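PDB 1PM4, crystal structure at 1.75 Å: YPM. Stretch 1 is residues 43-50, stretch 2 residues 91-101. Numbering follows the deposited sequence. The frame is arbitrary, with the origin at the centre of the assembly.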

# COMPACT_ATOMS: atom_id res chain seq x y z
N VAL A 43 -14.49 -13.97 -20.55
CA VAL A 43 -13.46 -14.83 -19.94
C VAL A 43 -12.08 -14.23 -20.23
O VAL A 43 -11.10 -14.51 -19.53
CB VAL A 43 -13.55 -16.29 -20.52
CG1 VAL A 43 -12.50 -17.15 -19.94
CG2 VAL A 43 -14.92 -16.87 -20.18
N ASN A 44 -12.01 -13.42 -21.27
CA ASN A 44 -10.75 -12.82 -21.67
C ASN A 44 -10.51 -11.43 -21.08
O ASN A 44 -9.59 -10.73 -21.48
CB ASN A 44 -10.68 -12.71 -23.18
CG ASN A 44 -10.75 -14.07 -23.91
OD1 ASN A 44 -10.45 -15.12 -23.35
ND2 ASN A 44 -11.13 -14.02 -25.17
N ALA A 45 -11.33 -11.02 -20.15
CA ALA A 45 -11.26 -9.67 -19.66
C ALA A 45 -9.91 -9.37 -19.04
O ALA A 45 -9.31 -10.24 -18.35
CB ALA A 45 -12.37 -9.47 -18.66
N ASP A 46 -9.42 -8.15 -19.28
CA ASP A 46 -8.18 -7.66 -18.71
C ASP A 46 -8.46 -6.30 -18.05
O ASP A 46 -8.66 -5.29 -18.79
CB ASP A 46 -7.18 -7.48 -19.81
CG ASP A 46 -5.84 -7.05 -19.31
OD1 ASP A 46 -5.65 -6.73 -18.12
OD2 ASP A 46 -4.89 -7.02 -20.15
N MET A 47 -8.66 -6.29 -16.71
CA MET A 47 -9.08 -5.09 -15.96
C MET A 47 -8.33 -4.99 -14.64
O MET A 47 -7.79 -5.98 -14.08
CB MET A 47 -10.59 -5.15 -15.64
CG MET A 47 -11.40 -5.28 -16.88
SD MET A 47 -13.19 -5.30 -16.33
CE MET A 47 -13.92 -5.82 -17.83
N THR A 48 -8.21 -3.76 -14.18
CA THR A 48 -7.61 -3.46 -12.91
C THR A 48 -8.56 -2.77 -12.01
O THR A 48 -9.30 -1.92 -12.45
CB THR A 48 -6.30 -2.60 -13.17
OG1 THR A 48 -5.37 -3.37 -13.97
CG2 THR A 48 -5.57 -2.28 -11.86
N LEU A 49 -8.55 -3.17 -10.76
CA LEU A 49 -9.34 -2.52 -9.72
C LEU A 49 -8.41 -1.77 -8.77
O LEU A 49 -7.49 -2.36 -8.19
CB LEU A 49 -10.05 -3.60 -8.93
CG LEU A 49 -10.91 -3.11 -7.78
CD1 LEU A 49 -12.11 -2.26 -8.22
CD2 LEU A 49 -11.47 -4.28 -6.92
N ILE A 50 -8.71 -0.50 -8.58
CA ILE A 50 -7.91 0.36 -7.73
C ILE A 50 -8.82 0.93 -6.65
O ILE A 50 -9.89 1.44 -6.94
CB ILE A 50 -7.28 1.49 -8.52
CG1 ILE A 50 -6.50 0.95 -9.70
CG2 ILE A 50 -6.38 2.32 -7.61
CD1 ILE A 50 -6.13 2.05 -10.72
N ASN A 91 -8.23 -2.53 -19.31
CA ASN A 91 -6.92 -2.50 -19.98
C ASN A 91 -7.00 -2.96 -21.43
O ASN A 91 -6.08 -2.73 -22.25
CB ASN A 91 -6.00 -3.41 -19.19
CG ASN A 91 -5.81 -3.00 -17.78
OD1 ASN A 91 -5.60 -1.80 -17.50
ND2 ASN A 91 -5.86 -3.95 -16.87
N SER A 92 -8.07 -3.67 -21.75
CA SER A 92 -8.33 -4.18 -23.09
C SER A 92 -9.06 -3.17 -23.96
O SER A 92 -9.77 -2.28 -23.46
CB SER A 92 -9.20 -5.45 -22.99
OG SER A 92 -9.59 -5.98 -24.23
N SER A 93 -8.90 -3.31 -25.28
CA SER A 93 -9.71 -2.54 -26.22
C SER A 93 -11.13 -3.14 -26.39
O SER A 93 -11.98 -2.56 -27.02
CB SER A 93 -9.01 -2.40 -27.55
OG SER A 93 -7.75 -1.82 -27.32
N GLU A 94 -11.36 -4.33 -25.84
CA GLU A 94 -12.64 -5.03 -25.92
C GLU A 94 -13.64 -4.55 -24.91
O GLU A 94 -13.42 -4.62 -23.69
CB GLU A 94 -12.43 -6.54 -25.77
CG GLU A 94 -13.68 -7.38 -25.97
CD GLU A 94 -13.39 -8.89 -26.12
OE1 GLU A 94 -14.24 -9.56 -26.67
OE2 GLU A 94 -12.39 -9.40 -25.62
N THR A 95 -14.78 -4.07 -25.40
CA THR A 95 -15.88 -3.68 -24.56
C THR A 95 -16.39 -4.91 -23.87
O THR A 95 -16.58 -5.96 -24.53
CB THR A 95 -16.99 -3.04 -25.40
OG1 THR A 95 -16.48 -1.78 -25.91
CG2 THR A 95 -18.19 -2.74 -24.54
N SER A 96 -16.48 -4.82 -22.55
CA SER A 96 -16.70 -5.97 -21.69
C SER A 96 -17.74 -5.76 -20.60
O SER A 96 -17.84 -4.68 -20.05
CB SER A 96 -15.39 -6.30 -20.97
OG SER A 96 -14.29 -6.48 -21.85
N ASN A 97 -18.47 -6.83 -20.25
CA ASN A 97 -19.25 -6.82 -19.01
C ASN A 97 -18.31 -6.62 -17.83
O ASN A 97 -17.15 -7.06 -17.86
CB ASN A 97 -19.92 -8.20 -18.85
CG ASN A 97 -20.37 -8.50 -17.42
OD1 ASN A 97 -19.63 -9.11 -16.58
ND2 ASN A 97 -21.64 -8.07 -17.11
N TYR A 98 -18.80 -5.98 -16.78
CA TYR A 98 -18.16 -6.11 -15.46
C TYR A 98 -19.18 -6.37 -14.37
O TYR A 98 -20.38 -6.06 -14.52
CB TYR A 98 -17.34 -4.86 -15.13
CG TYR A 98 -18.19 -3.64 -14.76
CD1 TYR A 98 -18.57 -3.38 -13.47
CD2 TYR A 98 -18.53 -2.70 -15.74
CE1 TYR A 98 -19.38 -2.32 -13.18
CE2 TYR A 98 -19.26 -1.59 -15.44
CZ TYR A 98 -19.67 -1.38 -14.12
OH TYR A 98 -20.47 -0.26 -13.80
N SER A 99 -18.72 -6.94 -13.28
CA SER A 99 -19.47 -6.96 -12.04
C SER A 99 -18.48 -6.71 -10.92
O SER A 99 -17.37 -7.24 -10.90
CB SER A 99 -20.30 -8.26 -11.85
OG SER A 99 -19.49 -9.42 -11.69
N LEU A 100 -18.87 -5.87 -9.98
CA LEU A 100 -18.01 -5.55 -8.84
C LEU A 100 -18.83 -5.94 -7.58
O LEU A 100 -19.85 -5.32 -7.32
CB LEU A 100 -17.75 -4.06 -8.82
CG LEU A 100 -16.80 -3.64 -7.71
CD1 LEU A 100 -15.40 -4.12 -7.93
CD2 LEU A 100 -16.81 -2.13 -7.47
N ASP A 101 -18.34 -6.89 -6.84
CA ASP A 101 -18.86 -7.17 -5.53
C ASP A 101 -18.10 -6.31 -4.55
O ASP A 101 -16.86 -6.31 -4.56
CB ASP A 101 -18.62 -8.60 -5.15
CG ASP A 101 -19.27 -9.58 -6.05
OD1 ASP A 101 -20.20 -9.29 -6.83
OD2 ASP A 101 -18.79 -10.74 -6.08
O HOH W 1 -10.67 -8.67 -23.48
O HOH W 2 -11.17 -11.68 -26.79
O HOH W 3 -11.53 -6.42 -20.39
O HOH W 4 -4.11 -0.89 -15.38

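A single asparagine does most of the direct polar work in this contact, binding the opposing stretch through its backbone and its side chain at once. Asn-91 donates from its backbone N to the carbonyl O of Asp-46 at 2.8 Å, while its side-chain ND2 donates twice, to OD1 of Asp-46 at 3.1 Å and to OG1 of Thr-48 at 3.0 Å. The example illustrates a general principle: where two strands are not paired with each other, an asparagine in the adjoining loop can still link the segments by both its backbone and its side chain. Here the axes of strands 47-50 and 96-101 run in roughly the same direction, 28° apart, but approach no closer than 10.7 Å; the stretches come closest in backbone at Met-47 and Asn-91, whose CA atoms are 5.2 Å apart, while between the strands it is mainly side chains that meet.

The geometry explains why asparagine suits the position. Its CA-to-CB bond points toward stretch 1, and with chi1 in the m well the amide lies alongside residues 46 to 48. A primary amide nitrogen carries two hydrogens, enough for two acceptors, and the angle at the Thr-48 bond, 176°, is nearly linear. Asp-46, chi1 t, also directs its CB toward the partner and supplies a carboxylate acceptor. Its carbonyl O receives a second, weak hydrogen bond from Ser-92 N at 3.4 Å, so two consecutive backbone amides converge on one oxygen. The other end of the Asn-91 amide is used as well: water 4 donates to OD1 of Asn-91 at 2.7 Å and lies 3.1 Å from OG1 of Thr-48, closing a bridge beside the direct bond.

Water extends the connection through the loops. Water 1 donates to Asn-44 O (3.1 Å) and to Glu-94 OE2 (2.8 Å) and accepts from Ser-92 OG (3.0 Å), while water 2 accepts from Asn-44 ND2 at 2.8 Å and donates to the same Glu-94 OE2, also at 2.8 Å. Asn-44 and Glu-94 are both exposed; the long glutamate side chain carries OE2 within reach of both waters. Ser-92 OG also accepts from Glu-94 N at 2.9 Å, a bond that braces the loop locally. Water 3 accepts from Asp-46 N at 2.9 Å and donates to OG of the buried Ser-96 at 3.1 Å.

Apolar contacts join the polar ones in the strands. The CA-to-CB bond of Met-47 points away from stretch 2, yet its extended, unbranched chain brings its end back: CE lies 3.5 Å from CB of Ser-96, and SD 4.3 Å from CB of Tyr-98. Leu-49 and Leu-100 both start sideways and meet at their tips, CD1 of Leu-49 to CD1 of Leu-100 at 3.8 Å. Met-47, Leu-49, Tyr-98 and Leu-100 are buried, and leucine side chains pack there without a polar group to satisfy. In all, 442 Å² is buried, counting both sides.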